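Local atomic coordinates of mandelate racemase/muconate lactonizing enzyme family protein (PDB entry 2QDE), a protein that belongs to the mandelate racemase/muconate lactonizing enzyme family of the enolase superfamily and carries a barium ion at a site of three acidic side chains and one asparagine. Residues 333-336 with 340-343; 304-309 with 327-332. All blocks are in the same frame, centred on the assembly; numbering follows the deposited sequence.

Contact 1 (333-336 with 340-343); sequences HDCL and DIDN
His-333 and Cys-335, on the loop that leaves helix 328-332 through a Schellman motif, close over Ile-341 of the returning chain. Asp-334, with positive phi, is the C-prime residue of that motif and turns the backbone so that its two neighbours both face segment 340-343. The main contact is a CH-pi interaction: the methyl CG2 of Ile-341 stands 3.6 Å from the centroid of the His-333 ring, only 13° off the ring normal. With CG anti to its own carbonyl carbon (chi1 -59°), the imidazole lies under this methyl, and the two side chains cross at about a right angle. At the ring edge, CE1 of His-333 lies 3.6 Å from the backbone O of Asn-343, while NE2 is hydrogen-bonded to OD1 of Asp-344, which limits the ring's rotation. The other branch of Ile-341 turns to sulfur: its CG1 lies 3.6 Å from SG of Cys-335. Beside it, CB of Cys-335 rests 4.0 Å from CB of Asp-340. At the closed end of the loop, a water accepts from N of Leu-336 at 2.7 Å and donates to OD2 of Asp-340 at 3.2 Å, linking Leu-336, which makes no direct contact with 340-343, to Asp-340. The isoleucine thus packs between a histidine face and a cysteine sulfur in a surface loop that follows a Schellman-terminated helix, in the barrel-like C-terminal domain of the enolase superfamily.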
loop_
_atom_site.group_PDB
_atom_site.type_symbol
_atom_site.label_atom_id
_atom_site.label_comp_id
_atom_site.label_asym_id
_atom_site.label_seq_id
_atom_site.Cartn_x
_atom_site.Cartn_y
_atom_site.Cartn_z
ATOM N N HIS A 333 -0.097 45.375 -21.444
ATOM C CA HIS A 333 0.494 46.635 -21.879
ATOM C C HIS A 333 1.930 46.531 -22.391
ATOM O O HIS A 333 2.615 47.536 -22.547
ATOM C CB HIS A 333 0.399 47.645 -20.737
ATOM C CG HIS A 333 -1.006 47.911 -20.297
ATOM N ND1 HIS A 333 -1.884 48.677 -21.034
ATOM C CD2 HIS A 333 -1.705 47.462 -19.228
ATOM C CE1 HIS A 333 -3.063 48.687 -20.439
ATOM N NE2 HIS A 333 -2.982 47.956 -19.342
ATOM N N ASP A 334 2.369 45.309 -22.663
ATOM C CA ASP A 334 3.711 45.046 -23.175
ATOM C C ASP A 334 4.803 45.950 -22.581
ATOM O O ASP A 334 5.430 46.728 -23.291
ATOM C CB ASP A 334 3.692 45.155 -24.706
ATOM C CG ASP A 334 4.962 44.634 -25.350
ATOM O OD1 ASP A 334 5.555 43.677 -24.822
ATOM O OD2 ASP A 334 5.365 45.164 -26.401
ATOM N N CYS A 335 5.023 45.836 -21.275
ATOM C CA CYS A 335 6.050 46.618 -20.583
ATOM C C CYS A 335 6.563 45.807 -19.395
ATOM O O CYS A 335 6.060 44.707 -19.134
ATOM C CB CYS A 335 5.482 47.956 -20.108
ATOM S SG CYS A 335 3.918 47.807 -19.251
ATOM N N LEU A 336 7.547 46.340 -18.673
ATOM C CA LEU A 336 8.126 45.610 -17.544
ATOM C C LEU A 336 7.843 46.212 -16.177
ATOM O O LEU A 336 8.186 45.624 -15.153
ATOM C CB LEU A 336 9.636 45.458 -17.746
ATOM C CG LEU A 336 10.015 44.657 -18.996
ATOM C CD1 LEU A 336 11.508 44.722 -19.225
ATOM C CD2 LEU A 336 9.548 43.213 -18.836
ATOM N N ASP A 340 4.828 52.614 -16.932
ATOM C CA ASP A 340 4.628 52.695 -18.375
ATOM C C ASP A 340 3.208 52.314 -18.800
ATOM O O ASP A 340 2.971 51.997 -19.970
ATOM C CB ASP A 340 5.635 51.807 -19.107
ATOM C CG ASP A 340 7.055 52.338 -19.006
ATOM O OD1 ASP A 340 7.219 53.582 -18.885
ATOM O OD2 ASP A 340 8.002 51.518 -19.060
ATOM N N ILE A 341 2.265 52.352 -17.861
ATOM C CA ILE A 341 0.878 52.010 -18.171
ATOM C C ILE A 341 -0.021 53.214 -17.935
ATOM O O ILE A 341 -0.012 53.797 -16.848
ATOM C CB ILE A 341 0.384 50.840 -17.296
ATOM C CG1 ILE A 341 1.285 49.617 -17.509
ATOM C CG2 ILE A 341 -1.065 50.517 -17.638
ATOM C CD1 ILE A 341 0.950 48.444 -16.608
ATOM N N ASP A 342 -0.818 53.577 -18.938
ATOM C CA ASP A 342 -1.691 54.740 -18.799
ATOM C C ASP A 342 -3.097 54.570 -19.361
ATOM O O ASP A 342 -3.896 55.507 -19.311
ATOM C CB ASP A 342 -1.035 55.955 -19.466
ATOM C CG ASP A 342 -0.861 55.774 -20.967
ATOM O OD1 ASP A 342 -0.663 54.622 -21.424
ATOM O OD2 ASP A 342 -0.901 56.788 -21.694
ATOM N N ASN A 343 -3.409 53.391 -19.887
ATOM C CA ASN A 343 -4.732 53.170 -20.455
ATOM C C ASN A 343 -5.330 51.826 -20.041
ATOM O O ASN A 343 -5.785 51.062 -20.884
ATOM C CB ASN A 343 -4.647 53.274 -21.984
ATOM C CG ASN A 343 -6.018 53.284 -22.654
ATOM O OD1 ASN A 343 -6.518 52.248 -23.107
ATOM N ND2 ASN A 343 -6.638 54.463 -22.709
HETATM O O HOH W 1 8.928 48.481 -19.517
#

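Contact 2 (304-309 with 327-332); sequences LEASPA and AGPLHI
Ala-306 and Pro-329 supply the direct apolar touch between helix 303-315 and the first turn of helix 328-332. The methyl CB of Ala-306 points at the proline ring and reaches its CD at 3.9 Å, with CG little farther away at 4.1 Å. These two groups meet near the nearest approach of the backbones, at Ala-306 and Gly-328, whose CA atoms are 6.3 Å apart. One residue earlier, Glu-305 extends CG anti to its backbone N (chi1 -177°) and then bends at chi2, -80°, which swings the carboxylate alongside the start of the second helix. Its OE1 comes no nearer than 4.4 Å to CA of Gly-328, and a water bridges the two residues instead: it donates to OE1 of Glu-305 at 2.7 Å and accepts from N of Gly-328 at 2.8 Å. Gly-328 meets the carboxylate with backbone atoms alone. The other oxygen, OE2, takes hydrogen bonds from NE2 of Gln-272 and the backbone N of Met-299, so both ends of the carboxylate are held. Phe-352 of strand 351-353 also packs on Pro-329. The chemistry is therefore divided between a small hydrophobic touch and a buried, water-bridged carboxylate: both of its oxygens are hydrogen-bonded, and one of them reaches helix 328-332 through the water.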
loop_
_atom_site.group_PDB
_atom_site.type_symbol
_atom_site.label_atom_id
_atom_site.label_comp_id
_atom_site.label_asym_id
_atom_site.label_seq_id
_atom_site.Cartn_x
_atom_site.Cartn_y
_atom_site.Cartn_z
ATOM N N LEU A 304 -7.165 45.376 -12.227
ATOM C CA LEU A 304 -8.216 44.887 -11.347
ATOM C C LEU A 304 -8.098 43.373 -11.227
ATOM O O LEU A 304 -8.261 42.819 -10.146
ATOM C CB LEU A 304 -9.608 45.258 -11.871
ATOM C CG LEU A 304 -10.766 44.754 -10.994
ATOM C CD1 LEU A 304 -10.586 45.264 -9.572
ATOM C CD2 LEU A 304 -12.099 45.230 -11.550
ATOM N N GLU A 305 -7.815 42.705 -12.341
ATOM C CA GLU A 305 -7.657 41.253 -12.331
ATOM C C GLU A 305 -6.485 40.875 -11.422
ATOM O O GLU A 305 -6.538 39.877 -10.698
ATOM C CB GLU A 305 -7.394 40.744 -13.756
ATOM C CG GLU A 305 -7.269 39.227 -13.909
ATOM C CD GLU A 305 -5.902 38.676 -13.512
ATOM O OE1 GLU A 305 -4.886 39.390 -13.684
ATOM O OE2 GLU A 305 -5.840 37.514 -13.044
ATOM N N ALA A 306 -5.429 41.682 -11.449
ATOM C CA ALA A 306 -4.250 41.388 -10.634
ATOM C C ALA A 306 -4.423 41.644 -9.137
ATOM O O ALA A 306 -3.712 41.054 -8.319
ATOM C CB ALA A 306 -3.060 42.181 -11.154
ATOM N N SER A 307 -5.372 42.501 -8.774
ATOM C CA SER A 307 -5.581 42.859 -7.367
ATOM C C SER A 307 -5.893 41.775 -6.333
ATOM O O SER A 307 -5.240 41.716 -5.294
ATOM C CB SER A 307 -6.631 43.961 -7.261
ATOM O OG SER A 307 -6.091 45.166 -7.753
ATOM N N PRO A 308 -6.899 40.920 -6.583
ATOM C CA PRO A 308 -7.173 39.888 -5.570
ATOM C C PRO A 308 -5.896 39.118 -5.211
ATOM O O PRO A 308 -5.562 38.952 -4.034
ATOM C CB PRO A 308 -8.223 39.005 -6.249
ATOM C CG PRO A 308 -8.961 39.981 -7.120
ATOM C CD PRO A 308 -7.834 40.810 -7.719
ATOM N N ALA A 309 -5.180 38.667 -6.236
ATOM C CA ALA A 309 -3.940 37.932 -6.037
ATOM C C ALA A 309 -2.895 38.794 -5.314
ATOM O O ALA A 309 -2.184 38.310 -4.441
ATOM C CB ALA A 309 -3.392 37.453 -7.386
ATOM N N ALA A 327 1.319 38.961 -13.006
ATOM C CA ALA A 327 1.658 40.182 -13.745
ATOM C C ALA A 327 0.837 40.432 -15.012
ATOM O O ALA A 327 1.376 40.876 -16.032
ATOM C CB ALA A 327 3.150 40.166 -14.091
ATOM N N GLY A 328 -0.462 40.160 -14.942
ATOM C CA GLY A 328 -1.330 40.355 -16.091
ATOM C C GLY A 328 -1.173 41.698 -16.787
ATOM O O GLY A 328 -1.047 41.736 -18.014
ATOM N N PRO A 329 -1.177 42.817 -16.041
ATOM C CA PRO A 329 -1.032 44.157 -16.622
ATOM C C PRO A 329 0.221 44.355 -17.478
ATOM O O PRO A 329 0.180 45.068 -18.483
ATOM C CB PRO A 329 -1.042 45.067 -15.394
ATOM C CG PRO A 329 -1.945 44.330 -14.440
ATOM C CD PRO A 329 -1.423 42.908 -14.591
ATOM N N LEU A 330 1.332 43.735 -17.087
ATOM C CA LEU A 330 2.572 43.878 -17.847
ATOM C C LEU A 330 2.483 43.180 -19.204
ATOM O O LEU A 330 3.107 43.613 -20.169
ATOM C CB LEU A 330 3.767 43.329 -17.055
ATOM C CG LEU A 330 4.022 43.933 -15.668
ATOM C CD1 LEU A 330 5.299 43.340 -15.078
ATOM C CD2 LEU A 330 4.149 45.441 -15.774
ATOM N N HIS A 331 1.713 42.098 -19.278
ATOM C CA HIS A 331 1.562 41.378 -20.538
ATOM C C HIS A 331 0.597 42.140 -21.448
ATOM O O HIS A 331 0.839 42.288 -22.649
ATOM C CB HIS A 331 1.047 39.955 -20.285
ATOM C CG HIS A 331 1.977 39.116 -19.461
ATOM N ND1 HIS A 331 1.566 38.438 -18.333
ATOM C CD2 HIS A 331 3.299 38.850 -19.598
ATOM C CE1 HIS A 331 2.594 37.790 -17.811
ATOM N NE2 HIS A 331 3.658 38.023 -18.559
ATOM N N ILE A 332 -0.495 42.638 -20.875
ATOM C CA ILE A 332 -1.471 43.381 -21.665
ATOM C C ILE A 332 -0.876 44.664 -22.252
ATOM O O ILE A 332 -1.114 44.999 -23.419
ATOM C CB ILE A 332 -2.719 43.755 -20.814
ATOM C CG1 ILE A 332 -3.547 42.501 -20.524
ATOM C CG2 ILE A 332 -3.573 44.794 -21.543
ATOM C CD1 ILE A 332 -4.765 42.766 -19.656
HETATM O O HOH W 2 -2.297 39.670 -12.937
#

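How the contacts relate
Along the chain, contact 2 comes first: segment 304-309 on helix 303-315 is met again by 327-332, closing a loop of 17 intervening residues. Contact 1 follows in series, its segments separated by just three residues, so the two loops neither nest nor cross. Helix 328-332 leads directly from one contact into the other; their centres are about 11 Å apart. Where they touch, N of Cys-335 probably donates a hydrogen bond to O of Leu-330 at 3.1 Å, and CD1 of Ile-341 packs 3.9 Å from O of Pro-329. The buried pairing of helices is thereby connected to the surface loop before strand 351-353.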